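Local coordinates for protein phiAB6 tailspike (Unidentified phage, PDB 5JS4) that serves as the trimeric beta-helical tailspike of a phage and fragments the exopolysaccharide of Acinetobacter baumannii, at residues S647-P659 with W685-W698. Numbering follows the deposited sequence.
Sequences SVITNGHIVVGSP and WTSYTEAAGFKVFW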
loop_
_atom_site.group_PDB
_atom_site.type_symbol
_atom_site.label_atom_id
_atom_site.label_comp_id
_atom_site.label_asym_id
_atom_site.label_seq_id
_atom_site.Cartn_x
_atom_site.Cartn_y
_atom_site.Cartn_z
ATOM N N SER A 647 -5.486 46.518 23.126
ATOM C CA SER A 647 -4.282 45.774 23.476
ATOM C C SER A 647 -3.324 46.663 24.258
ATOM O O SER A 647 -3.400 47.888 24.180
ATOM C CB SER A 647 -3.605 45.235 22.217
ATOM O OG SER A 647 -4.476 44.371 21.508
ATOM N N VAL A 648 -2.423 46.037 25.013
ATOM C CA VAL A 648 -1.504 46.774 25.872
ATOM C C VAL A 648 -0.061 46.339 25.676
ATOM O O VAL A 648 0.220 45.278 25.112
ATOM C CB VAL A 648 -1.860 46.622 27.370
ATOM C CG1 VAL A 648 -3.288 47.077 27.624
ATOM C CG2 VAL A 648 -1.667 45.189 27.843
ATOM N N ILE A 649 0.832 47.197 26.151
ATOM C CA ILE A 649 2.249 46.905 26.284
ATOM C C ILE A 649 2.495 46.488 27.729
ATOM O O ILE A 649 2.077 47.185 28.656
ATOM C CB ILE A 649 3.090 48.156 25.972
ATOM C CG1 ILE A 649 2.933 48.551 24.498
ATOM C CG2 ILE A 649 4.559 47.935 26.323
ATOM C CD1 ILE A 649 3.320 49.983 24.214
ATOM N N THR A 650 3.185 45.369 27.920
ATOM C CA THR A 650 3.524 44.900 29.253
ATOM C C THR A 650 5.037 44.750 29.356
ATOM O O THR A 650 5.619 43.859 28.743
ATOM C CB THR A 650 2.821 43.572 29.585
ATOM O OG1 THR A 650 1.407 43.731 29.412
ATOM C CG2 THR A 650 3.106 43.146 31.022
ATOM N N ASN A 651 5.664 45.656 30.099
ATOM C CA ASN A 651 7.092 45.571 30.392
ATOM C C ASN A 651 7.932 45.473 29.127
ATOM O O ASN A 651 8.848 44.659 29.040
ATOM C CB ASN A 651 7.365 44.370 31.305
ATOM C CG ASN A 651 8.720 44.437 31.976
ATOM O OD1 ASN A 651 9.307 45.511 32.117
ATOM N ND2 ASN A 651 9.214 43.287 32.420
ATOM N N GLY A 652 7.603 46.316 28.156
ATOM C CA GLY A 652 8.204 46.255 26.827
ATOM C C GLY A 652 9.553 46.931 26.704
ATOM O O GLY A 652 9.982 47.682 27.576
ATOM N N HIS A 653 10.215 46.657 25.584
ATOM C CA HIS A 653 11.484 47.282 25.237
ATOM C C HIS A 653 11.202 48.428 24.268
ATOM O O HIS A 653 10.329 48.303 23.415
ATOM C CB HIS A 653 12.390 46.249 24.570
ATOM C CG HIS A 653 12.624 45.019 25.393
ATOM N ND1 HIS A 653 13.426 45.013 26.514
ATOM C CD2 HIS A 653 12.177 43.751 25.244
ATOM C CE1 HIS A 653 13.453 43.796 27.024
ATOM N NE2 HIS A 653 12.702 43.010 26.276
ATOM N N ILE A 654 11.923 49.539 24.405
ATOM C CA ILE A 654 11.676 50.716 23.568
ATOM C C ILE A 654 12.972 51.290 23.029
ATOM O O ILE A 654 13.895 51.601 23.781
ATOM C CB ILE A 654 10.922 51.834 24.325
ATOM C CG1 ILE A 654 9.574 51.310 24.815
ATOM C CG2 ILE A 654 10.735 53.053 23.419
ATOM C CD1 ILE A 654 8.833 52.261 25.736
ATOM N N VAL A 655 13.016 51.445 21.712
ATOM C CA VAL A 655 14.130 52.071 21.029
ATOM C C VAL A 655 13.559 53.164 20.138
ATOM O O VAL A 655 12.630 52.922 19.372
ATOM C CB VAL A 655 14.897 51.043 20.177
ATOM C CG1 VAL A 655 15.978 51.725 19.350
ATOM C CG2 VAL A 655 15.497 49.961 21.069
ATOM N N VAL A 656 14.095 54.368 20.252
ATOM C CA VAL A 656 13.729 55.447 19.342
ATOM C C VAL A 656 14.828 55.587 18.299
ATOM O O VAL A 656 16.023 55.504 18.605
ATOM C CB VAL A 656 13.465 56.764 20.097
ATOM C CG1 VAL A 656 13.296 57.939 19.143
ATOM C CG2 VAL A 656 12.216 56.623 20.953
ATOM N N GLY A 657 14.404 55.778 17.058
ATOM C CA GLY A 657 15.303 55.858 15.925
ATOM C C GLY A 657 15.803 57.260 15.648
ATOM O O GLY A 657 15.817 58.127 16.516
ATOM N N SER A 658 16.196 57.466 14.400
ATOM C CA SER A 658 16.987 58.611 13.985
ATOM C C SER A 658 16.107 59.724 13.425
ATOM O O SER A 658 15.237 59.444 12.618
ATOM C CB SER A 658 17.916 58.128 12.880
ATOM O OG SER A 658 18.583 56.955 13.295
ATOM N N PRO A 659 16.332 60.985 13.844
ATOM C CA PRO A 659 15.468 62.048 13.327
ATOM C C PRO A 659 15.958 62.656 12.012
ATOM O O PRO A 659 17.152 62.911 11.842
ATOM C CB PRO A 659 15.529 63.099 14.432
ATOM C CG PRO A 659 16.907 62.956 14.978
ATOM C CD PRO A 659 17.229 61.492 14.900
ATOM N N TRP A 685 1.454 51.542 34.791
ATOM C CA TRP A 685 2.859 51.357 34.440
ATOM C C TRP A 685 3.734 51.347 35.687
ATOM O O TRP A 685 4.531 50.431 35.896
ATOM C CB TRP A 685 3.333 52.446 33.476
ATOM C CG TRP A 685 4.782 52.287 33.130
ATOM C CD1 TRP A 685 5.826 53.007 33.626
ATOM C CD2 TRP A 685 5.345 51.312 32.247
ATOM N NE1 TRP A 685 7.008 52.549 33.096
ATOM C CE2 TRP A 685 6.739 51.504 32.250
ATOM C CE3 TRP A 685 4.806 50.294 31.452
ATOM C CZ2 TRP A 685 7.598 50.731 31.475
ATOM C CZ3 TRP A 685 5.663 49.521 30.687
ATOM C CH2 TRP A 685 7.041 49.745 30.707
ATOM N N THR A 686 3.580 52.375 36.513
ATOM C CA THR A 686 4.367 52.512 37.733
ATOM C C THR A 686 4.330 51.236 38.573
ATOM O O THR A 686 5.370 50.754 39.027
ATOM C CB THR A 686 3.866 53.722 38.539
ATOM O OG1 THR A 686 4.040 54.900 37.743
ATOM C CG2 THR A 686 4.617 53.875 39.862
ATOM N N SER A 687 3.133 50.682 38.754
ATOM C CA SER A 687 2.945 49.513 39.607
ATOM C C SER A 687 3.025 48.168 38.880
ATOM O O SER A 687 3.551 47.206 39.434
ATOM C CB SER A 687 1.604 49.620 40.338
ATOM O OG SER A 687 1.577 50.787 41.136
ATOM N N TYR A 688 2.514 48.098 37.650
ATOM C CA TYR A 688 2.338 46.808 36.969
ATOM C C TYR A 688 3.007 46.717 35.593
ATOM O O TYR A 688 2.822 45.730 34.884
ATOM C CB TYR A 688 0.847 46.485 36.859
ATOM C CG TYR A 688 0.152 46.527 38.200
ATOM C CD1 TYR A 688 0.419 45.566 39.166
ATOM C CD2 TYR A 688 -0.744 47.547 38.513
ATOM C CE1 TYR A 688 -0.202 45.607 40.406
ATOM C CE2 TYR A 688 -1.368 47.599 39.748
ATOM C CZ TYR A 688 -1.092 46.626 40.688
ATOM O OH TYR A 688 -1.711 46.669 41.921
ATOM N N THR A 689 3.809 47.723 35.249
ATOM C CA THR A 689 4.456 47.833 33.925
ATOM C C THR A 689 3.498 47.571 32.756
ATOM O O THR A 689 3.864 46.947 31.762
ATOM C CB THR A 689 5.728 46.947 33.785
ATOM O OG1 THR A 689 5.407 45.565 33.975
ATOM C CG2 THR A 689 6.797 47.378 34.774
ATOM N N GLU A 690 2.266 48.061 32.880
ATOM C CA GLU A 690 1.321 48.043 31.775
ATOM C C GLU A 690 1.177 49.453 31.211
ATOM O O GLU A 690 1.003 50.417 31.961
ATOM C CB GLU A 690 -0.043 47.512 32.218
ATOM C CG GLU A 690 -1.074 47.570 31.103
ATOM C CD GLU A 690 -2.386 46.931 31.485
ATOM O OE1 GLU A 690 -2.389 45.713 31.756
ATOM O OE2 GLU A 690 -3.407 47.651 31.497
ATOM N N ALA A 691 1.263 49.576 29.887
ATOM C CA ALA A 691 1.119 50.869 29.231
ATOM C C ALA A 691 0.237 50.762 27.998
ATOM O O ALA A 691 0.141 49.705 27.371
ATOM C CB ALA A 691 2.482 51.439 28.861
ATOM N N ALA A 692 -0.423 51.869 27.680
ATOM C CA ALA A 692 -1.171 52.011 26.442
ATOM C C ALA A 692 -0.230 52.356 25.291
ATOM O O ALA A 692 -0.471 51.984 24.142
ATOM C CB ALA A 692 -2.223 53.096 26.593
ATOM N N GLY A 693 0.828 53.087 25.618
ATOM C CA GLY A 693 1.781 53.579 24.633
ATOM C C GLY A 693 2.841 54.406 25.327
ATOM O O GLY A 693 3.104 54.219 26.518
ATOM N N PHE A 694 3.458 55.321 24.591
ATOM C CA PHE A 694 4.483 56.181 25.160
ATOM C C PHE A 694 4.639 57.459 24.351
ATOM O O PHE A 694 4.279 57.508 23.166
ATOM C CB PHE A 694 5.827 55.439 25.303
ATOM C CG PHE A 694 6.378 54.882 24.010
ATOM C CD1 PHE A 694 5.976 53.636 23.547
ATOM C CD2 PHE A 694 7.337 55.579 23.285
ATOM C CE1 PHE A 694 6.496 53.111 22.373
ATOM C CE2 PHE A 694 7.860 55.056 22.109
ATOM C CZ PHE A 694 7.437 53.824 21.653
ATOM N N LYS A 695 5.143 58.492 25.021
ATOM C CA LYS A 695 5.473 59.759 24.394
ATOM C C LYS A 695 6.962 59.816 24.110
ATOM O O LYS A 695 7.764 59.285 24.878
ATOM C CB LYS A 695 5.097 60.935 25.294
ATOM C CG LYS A 695 3.606 61.060 25.568
ATOM C CD LYS A 695 3.292 62.373 26.268
ATOM C CE LYS A 695 1.813 62.499 26.607
ATOM N NZ LYS A 695 1.515 63.793 27.282
ATOM N N VAL A 696 7.310 60.464 23.000
ATOM C CA VAL A 696 8.689 60.765 22.648
ATOM C C VAL A 696 8.849 62.278 22.663
ATOM O O VAL A 696 8.055 62.991 22.043
ATOM C CB VAL A 696 9.047 60.231 21.251
ATOM C CG1 VAL A 696 10.511 60.513 20.927
ATOM C CG2 VAL A 696 8.754 58.744 21.158
ATOM N N PHE A 697 9.863 62.751 23.380
ATOM C CA PHE A 697 10.195 64.168 23.490
ATOM C C PHE A 697 11.509 64.389 22.760
ATOM O O PHE A 697 12.474 63.673 23.013
ATOM C CB PHE A 697 10.390 64.574 24.956
ATOM C CG PHE A 697 9.143 64.486 25.801
ATOM C CD1 PHE A 697 8.613 63.253 26.165
ATOM C CD2 PHE A 697 8.521 65.640 26.260
ATOM C CE1 PHE A 697 7.473 63.177 26.953
ATOM C CE2 PHE A 697 7.387 65.568 27.054
ATOM C CZ PHE A 697 6.863 64.335 27.393
ATOM N N TRP A 698 11.544 65.375 21.867
ATOM C CA TRP A 698 12.742 65.700 21.096
ATOM C C TRP A 698 13.250 67.094 21.428
ATOM O O TRP A 698 12.475 68.050 21.440
ATOM C CB TRP A 698 12.437 65.664 19.604
ATOM C CG TRP A 698 12.226 64.310 19.018
ATOM C CD1 TRP A 698 11.039 63.745 18.655
ATOM C CD2 TRP A 698 13.239 63.356 18.690
ATOM N NE1 TRP A 698 11.248 62.498 18.122
ATOM C CE2 TRP A 698 12.593 62.231 18.140
ATOM C CE3 TRP A 698 14.635 63.342 18.809
ATOM C CZ2 TRP A 698 13.291 61.106 17.702
ATOM C CZ3 TRP A 698 15.327 62.221 18.378
ATOM C CH2 TRP A 698 14.660 61.121 17.834
HETATM O O HOH W 1 -0.261 44.018 31.604
#
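Ile-649 and Ala-691 form an antiparallel hydrogen-bonded pair at one end of a two-layer beta arrangement, in which segment 647-659 leaves one sheet of the C-terminal region and joins the facing sheet. Ala-691 N donates to Ile-649 O (2.8 Å, N-H...O 165°), and Ile-649 N returns a bond to Ala-691 O. Asn-651 N then binds Thr-689 O, where the chain leaves helix 684-688 with positive phi.

The side chain of Ile-649 runs between the two layers, against Phe-715. Its CB lies 3.6 Å from Ala-691 O, and CG1 passes the same oxygen more loosely. With CG1 anti to the carbonyl carbon (chi1 -66°) and the chain extended beyond it, CD1 is carried to Gly-693 CA, at 3.9 Å. Gly-693 belongs with Ala-692 to a classic beta bulge opposite Ile-678. On the other face of the ladder, the Glu-690 carboxylate crosses the methyls of Val-648; its OE1 accepts from a water that also bonds Thr-650 OG1, while OE2 is held by Thr-680.

Beyond the bulge, the axes of 654-656 and 693-698 approach to 10.0 Å and cross at -31°, too far for backbone pairing; side chains make most of the contact. Ile-654 lies over Phe-694, its CD1 above the ring face in a CH-pi contact and CG2 3.7 Å from CE2. Val-656 meets Val-696 tip to tip through their CG2 methyls, while its CG1 reaches Trp-698 CZ2 at 3.5 Å. On the side turned away from 693-698, Val-655 packs against Val-655 of the third subunit. Trp-698 closes the row: Pro-659 CB lies over one face of its six-membered ring in a CH-pi contact, Val-696 CG1 over the opposite face of the indole near NE1, and Gly-657 O lies in the ring plane at the edge, 3.5 Å from CH2.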